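Local coordinates for protein Cag-Z (Helicobacter pylori, PDB 1S2X) that is of unknown function but is encoded in the cag pathogenicity island, which specifies a type IV secretion system, and folds as a single all-helical chain, at residues L27-A31 / A75-Y79; V59-R63 / A155-G160. The protein carries 1 engineered substitution. One frame throughout, in Å; residues are numbered along the deposited sequence.

Contact 1: residues L27-A31 / A75-Y79; sequences LMRNA and AYYNY
A type II beta turn from Met28 to Ala31 packs here against the side of a helix. The turn lies in the loop between helix 14-23 and helix 31-43, and Ala31 N closes it on Met28 O at 3.0 Å. Asn30 takes positive phi (71/16) and sits at the N-cap position of the next helix. Residues 75-79 are regular helix near the start of helix 74-101. The nearest CA pair is Leu27 and Tyr79, 6.0 Å apart. Ala75 meets Leu27: Ala75 O lies 3.5 Å from Leu27 CD1, and Ala75 CB is 4.2 Å from Leu27 CD2. Tyr76 (chi1 m) swings its ring to the turn. Tyr76 OH is 3.7 Å from Ala31 CB, and Tyr76 CD2 is 3.6 Å from Met28 SE, an oblique Met-aromatic contact. Asn78 CB touches Leu27 CD1 at 4.1 Å. Tyr79 (chi1 t) points toward the turn, and its OH hydrogen-bonds Glu126. Met28 is a selenomethionine in an all-m rotamer, so its curled chain lies between the two tyrosines. Arg129 and Ile130 of helix 105-135 also touch it. Met28 SE stands 4.1 Å from the centroid of the Tyr79 ring, over the face. Met28 CG makes a CH-pi contact, 3.4 Å from the centroid of the Tyr79 ring and only 4° off the ring normal.

Contact 2: residues V59-R63 / A155-G160; sequences VQELR and AFQILG
The side of helix 52-68 packs against the C-terminal turn of helix 149-158, which ends in a Schellman motif. Residues 59-63 are regular helix. Residues 155-158 are helical, and the chain then turns at Gly160 with positive phi (91/-2). CA atoms pair as Val59 with Ala155 (6.2 Å), Gln60 with Ile158 (6.5 Å) and Arg63 with Leu159 (5.2 Å). Val59 (chi1 t) is an apolar bump of its helix. Val59 CG1 fits a hollow formed by Ala155 CB at 3.9 Å, Ile158 CB at 3.9 Å and Leu159 CD2 at 3.7 Å. The Leu159 side chain (m, t) reaches across to helix 52-68. Leu159 CD2 lies 3.7 Å from Val59 O and 3.8 Å from Leu62 CD2. Leu62 also packs on Phe38 and Tyr42 of helix 31-43. Ile158 CG2 rests 4.0 Å from Gln60 CA, nearer the exposed side. Arg63 (t, p, t) lays its chain over the helix end. Arg63 NH1 donates to Ile158 O at 2.8 Å, and Leu159 O lies over one guanidinium face. One water accepts a weak bond from Arg63 NH1 (2.9 Å) and donates to Gln157 O (3.2 Å). A CB on Gly160 would crowd Arg63 NH1 and, at these backbone angles, jam against Leu159 O, which alone calls for glycine. The interface is apolar along Val59, Leu62, Ile158 and Leu159, while the arginine's charge faces the carbonyl-rich end of helix 149-158.

From the N terminus, the chain leaves helix 14-23 and enters contact 1 at residues 27-31. It runs through helix 31-43 and reaches residues 59-63 on helix 52-68, in contact 2. The next helix, 74-101, brings residues 75-79 back to the 27-31 segment, so contact 1 closes a loop of 43 residues. Helices 105-135 and 149-158 follow, and residues 155-160 close the longer loop of contact 2, with 91 residues between. The segments alternate, so the loops cross. The contact centres are 20 Å apart, their nearest atoms about 10 Å. Contact 1 ties the loop between helix 14-23 and helix 31-43 to helix 74-101; contact 2 joins helix 52-68 to the end of helix 149-158.

Contact 1: residues L27-A31 / A75-Y79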
loop_
_atom_site.group_PDB
_atom_site.type_symbol
_atom_site.label_atom_id
_atom_site.label_comp_id
_atom_site.label_asym_id
_atom_site.label_seq_id
_atom_site.Cartn_x
_atom_site.Cartn_y
_atom_site.Cartn_z
ATOM N N LEU A 27 5.399 -8.869 -7.211
ATOM C CA LEU A 27 5.182 -9.144 -5.785
ATOM C C LEU A 27 3.696 -9.269 -5.461
ATOM O O LEU A 27 3.335 -9.897 -4.464
ATOM C CB LEU A 27 5.858 -8.074 -4.940
ATOM C CG LEU A 27 7.291 -8.402 -4.503
ATOM C CD1 LEU A 27 7.866 -7.268 -3.669
ATOM C CD2 LEU A 27 7.350 -9.716 -3.731
HETATM N N MSE A 28 2.837 -8.690 -6.288
HETATM C CA MSE A 28 1.411 -8.604 -6.050
HETATM C C MSE A 28 0.636 -9.716 -6.736
HETATM O O MSE A 28 -0.584 -9.809 -6.592
HETATM C CB MSE A 28 0.878 -7.246 -6.554
HETATM C CG MSE A 28 1.495 -6.106 -5.747
HETATM SE SE MSE A 28 1.249 -6.396 -3.976
HETATM C CE MSE A 28 -0.518 -6.061 -3.874
ATOM N N ARG A 29 1.354 -10.549 -7.487
ATOM C CA ARG A 29 0.667 -11.590 -8.246
ATOM C C ARG A 29 -0.189 -12.471 -7.341
ATOM O O ARG A 29 0.335 -13.080 -6.414
ATOM C CB ARG A 29 1.680 -12.449 -9.011
ATOM C CG ARG A 29 2.138 -11.798 -10.316
ATOM C CD ARG A 29 3.291 -12.573 -10.942
ATOM N NE ARG A 29 3.160 -12.614 -12.398
ATOM C CZ ARG A 29 3.319 -13.708 -13.140
ATOM N NH1 ARG A 29 3.178 -13.664 -14.460
ATOM N NH2 ARG A 29 3.637 -14.845 -12.546
ATOM N N ASN A 30 -1.482 -12.503 -7.628
ATOM C CA ASN A 30 -2.444 -13.372 -6.978
ATOM C C ASN A 30 -2.735 -12.983 -5.531
ATOM O O ASN A 30 -3.298 -13.791 -4.789
ATOM C CB ASN A 30 -1.937 -14.824 -7.023
ATOM C CG ASN A 30 -2.423 -15.516 -8.286
ATOM O OD1 ASN A 30 -2.961 -16.622 -8.226
ATOM N ND2 ASN A 30 -2.244 -14.865 -9.431
ATOM N N ALA A 31 -2.368 -11.774 -5.130
ATOM C CA ALA A 31 -2.557 -11.340 -3.747
ATOM C C ALA A 31 -3.996 -11.494 -3.275
ATOM O O ALA A 31 -4.261 -11.974 -2.171
ATOM C CB ALA A 31 -2.134 -9.893 -3.599
ATOM N N ALA A 75 6.464 -8.470 2.281
ATOM C CA ALA A 75 6.582 -8.402 0.820
ATOM C C ALA A 75 5.854 -7.187 0.266
ATOM O O ALA A 75 6.378 -6.488 -0.605
ATOM C CB ALA A 75 6.012 -9.670 0.215
ATOM N N TYR A 76 4.638 -6.930 0.757
ATOM C CA TYR A 76 3.869 -5.782 0.263
ATOM C C TYR A 76 4.600 -4.480 0.609
ATOM O O TYR A 76 4.426 -3.514 -0.131
ATOM C CB TYR A 76 2.442 -5.710 0.817
ATOM C CG TYR A 76 1.612 -6.940 0.547
ATOM C CD1 TYR A 76 0.650 -7.390 1.441
ATOM C CD2 TYR A 76 1.798 -7.666 -0.627
ATOM C CE1 TYR A 76 -0.097 -8.524 1.175
ATOM C CE2 TYR A 76 1.057 -8.798 -0.896
ATOM C CZ TYR A 76 0.108 -9.221 0.009
ATOM O OH TYR A 76 -0.635 -10.350 -0.259
ATOM N N TYR A 77 5.353 -4.509 1.697
ATOM C CA TYR A 77 6.181 -3.405 2.161
ATOM C C TYR A 77 7.199 -3.067 1.070
ATOM O O TYR A 77 7.390 -1.902 0.725
ATOM C CB TYR A 77 6.904 -3.703 3.483
ATOM C CG TYR A 77 7.744 -2.535 3.969
ATOM C CD1 TYR A 77 7.134 -1.400 4.479
ATOM C CD2 TYR A 77 9.133 -2.532 3.917
ATOM C CE1 TYR A 77 7.860 -0.316 4.928
ATOM C CE2 TYR A 77 9.876 -1.451 4.360
ATOM C CZ TYR A 77 9.238 -0.340 4.869
ATOM O OH TYR A 77 9.942 0.756 5.323
ATOM N N ASN A 78 7.819 -4.122 0.552
ATOM C CA ASN A 78 8.848 -3.989 -0.476
ATOM C C ASN A 78 8.220 -3.590 -1.814
ATOM O O ASN A 78 8.780 -2.754 -2.530
ATOM C CB ASN A 78 9.665 -5.262 -0.632
ATOM C CG ASN A 78 10.348 -5.773 0.620
ATOM O OD1 ASN A 78 10.646 -5.072 1.594
ATOM N ND2 ASN A 78 10.625 -7.075 0.611
ATOM N N TYR A 79 7.069 -4.175 -2.133
ATOM C CA TYR A 79 6.364 -3.800 -3.356
ATOM C C TYR A 79 6.160 -2.282 -3.380
ATOM O O TYR A 79 6.523 -1.606 -4.342
ATOM C CB TYR A 79 5.017 -4.518 -3.506
ATOM C CG TYR A 79 4.151 -3.871 -4.570
ATOM C CD1 TYR A 79 4.419 -4.052 -5.924
ATOM C CD2 TYR A 79 3.072 -3.070 -4.226
ATOM C CE1 TYR A 79 3.629 -3.456 -6.891
ATOM C CE2 TYR A 79 2.281 -2.469 -5.187
ATOM C CZ TYR A 79 2.564 -2.665 -6.526
ATOM O OH TYR A 79 1.768 -2.066 -7.483
#

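Contact 2: residues V59-R63 / A155-G160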
loop_
_atom_site.group_PDB
_atom_site.type_symbol
_atom_site.label_atom_id
_atom_site.label_comp_id
_atom_site.label_asym_id
_atom_site.label_seq_id
_atom_site.Cartn_x
_atom_site.Cartn_y
_atom_site.Cartn_z
ATOM N N VAL A 59 -7.758 -15.781 17.411
ATOM C CA VAL A 59 -6.934 -14.843 16.633
ATOM C C VAL A 59 -5.454 -15.190 16.769
ATOM O O VAL A 59 -4.727 -15.212 15.770
ATOM C CB VAL A 59 -7.191 -13.393 17.063
ATOM C CG1 VAL A 59 -6.153 -12.460 16.432
ATOM C CG2 VAL A 59 -8.598 -12.948 16.692
ATOM N N GLN A 60 -4.932 -15.507 17.941
ATOM C CA GLN A 60 -3.612 -16.109 18.060
ATOM C C GLN A 60 -3.386 -17.315 17.153
ATOM O O GLN A 60 -2.405 -17.446 16.424
ATOM C CB GLN A 60 -3.376 -16.624 19.497
ATOM C CG GLN A 60 -3.128 -15.524 20.510
ATOM C CD GLN A 60 -2.457 -16.096 21.751
ATOM O OE1 GLN A 60 -1.813 -17.143 21.721
ATOM N NE2 GLN A 60 -2.613 -15.365 22.837
ATOM N N GLU A 61 -4.297 -18.283 17.166
ATOM C CA GLU A 61 -4.137 -19.453 16.294
ATOM C C GLU A 61 -4.136 -19.075 14.826
ATOM O O GLU A 61 -3.463 -19.673 13.986
ATOM C CB GLU A 61 -5.252 -20.464 16.592
ATOM C CG GLU A 61 -5.028 -21.855 16.030
ATOM C CD GLU A 61 -3.653 -22.395 16.385
ATOM O OE1 GLU A 61 -3.348 -22.510 17.591
ATOM O OE2 GLU A 61 -2.864 -22.685 15.465
ATOM N N LEU A 62 -4.928 -18.061 14.472
ATOM C CA LEU A 62 -4.923 -17.543 13.114
ATOM C C LEU A 62 -3.549 -16.992 12.746
ATOM O O LEU A 62 -3.088 -17.220 11.629
ATOM C CB LEU A 62 -5.981 -16.441 12.915
ATOM C CG LEU A 62 -6.125 -15.892 11.499
ATOM C CD1 LEU A 62 -6.454 -16.997 10.501
ATOM C CD2 LEU A 62 -7.199 -14.814 11.445
ATOM N N ARG A 63 -2.937 -16.259 13.669
ATOM C CA ARG A 63 -1.604 -15.734 13.404
ATOM C C ARG A 63 -0.608 -16.882 13.258
ATOM O O ARG A 63 0.321 -16.838 12.463
ATOM C CB ARG A 63 -1.091 -14.812 14.511
ATOM C CG ARG A 63 0.345 -14.299 14.317
ATOM C CD ARG A 63 0.486 -13.375 13.134
ATOM N NE ARG A 63 1.809 -12.885 12.785
ATOM C CZ ARG A 63 2.337 -11.746 13.230
ATOM N NH1 ARG A 63 1.646 -10.980 14.064
ATOM N NH2 ARG A 63 3.548 -11.330 12.885
ATOM N N ALA A 155 -6.726 -7.611 17.898
ATOM C CA ALA A 155 -6.647 -8.618 16.842
ATOM C C ALA A 155 -5.762 -8.059 15.730
ATOM O O ALA A 155 -4.927 -8.772 15.190
ATOM C CB ALA A 155 -8.003 -9.021 16.289
ATOM N N PHE A 156 -5.926 -6.778 15.406
ATOM C CA PHE A 156 -5.041 -6.173 14.414
ATOM C C PHE A 156 -3.587 -6.297 14.850
ATOM O O PHE A 156 -2.646 -6.536 14.089
ATOM C CB PHE A 156 -5.390 -4.705 14.200
ATOM C CG PHE A 156 -6.609 -4.456 13.320
ATOM C CD1 PHE A 156 -7.529 -3.485 13.687
ATOM C CD2 PHE A 156 -6.809 -5.177 12.170
ATOM C CE1 PHE A 156 -8.633 -3.231 12.890
ATOM C CE2 PHE A 156 -7.893 -4.916 11.350
ATOM C CZ PHE A 156 -8.808 -3.943 11.718
ATOM N N GLN A 157 -3.398 -6.128 16.161
ATOM C CA GLN A 157 -2.011 -6.170 16.643
ATOM C C GLN A 157 -1.534 -7.611 16.619
ATOM O O GLN A 157 -0.421 -7.904 16.183
ATOM C CB GLN A 157 -1.898 -5.532 18.028
ATOM C CG GLN A 157 -2.257 -4.048 18.028
ATOM C CD GLN A 157 -2.276 -3.384 19.389
ATOM O OE1 GLN A 157 -3.064 -3.712 20.280
ATOM N NE2 GLN A 157 -1.406 -2.399 19.584
ATOM N N ILE A 158 -2.370 -8.549 17.071
ATOM C CA ILE A 158 -1.866 -9.938 17.098
ATOM C C ILE A 158 -1.638 -10.491 15.706
ATOM O O ILE A 158 -0.762 -11.328 15.504
ATOM C CB ILE A 158 -2.819 -10.885 17.838
ATOM C CG1 ILE A 158 -3.050 -10.520 19.312
ATOM C CG2 ILE A 158 -2.348 -12.331 17.714
ATOM C CD1 ILE A 158 -4.269 -11.217 19.876
ATOM N N LEU A 159 -2.410 -10.036 14.719
ATOM C CA LEU A 159 -2.229 -10.553 13.363
ATOM C C LEU A 159 -1.114 -9.894 12.588
ATOM O O LEU A 159 -0.855 -10.265 11.432
ATOM C CB LEU A 159 -3.552 -10.415 12.583
ATOM C CG LEU A 159 -4.714 -11.224 13.159
ATOM C CD1 LEU A 159 -6.014 -10.930 12.411
ATOM C CD2 LEU A 159 -4.445 -12.720 13.113
ATOM N N GLY A 160 -0.415 -8.924 13.168
ATOM C CA GLY A 160 0.692 -8.337 12.422
ATOM C C GLY A 160 0.283 -7.137 11.603
ATOM O O GLY A 160 1.121 -6.497 10.953
HETATM O O HOH W 1 2.235 -9.635 16.606
#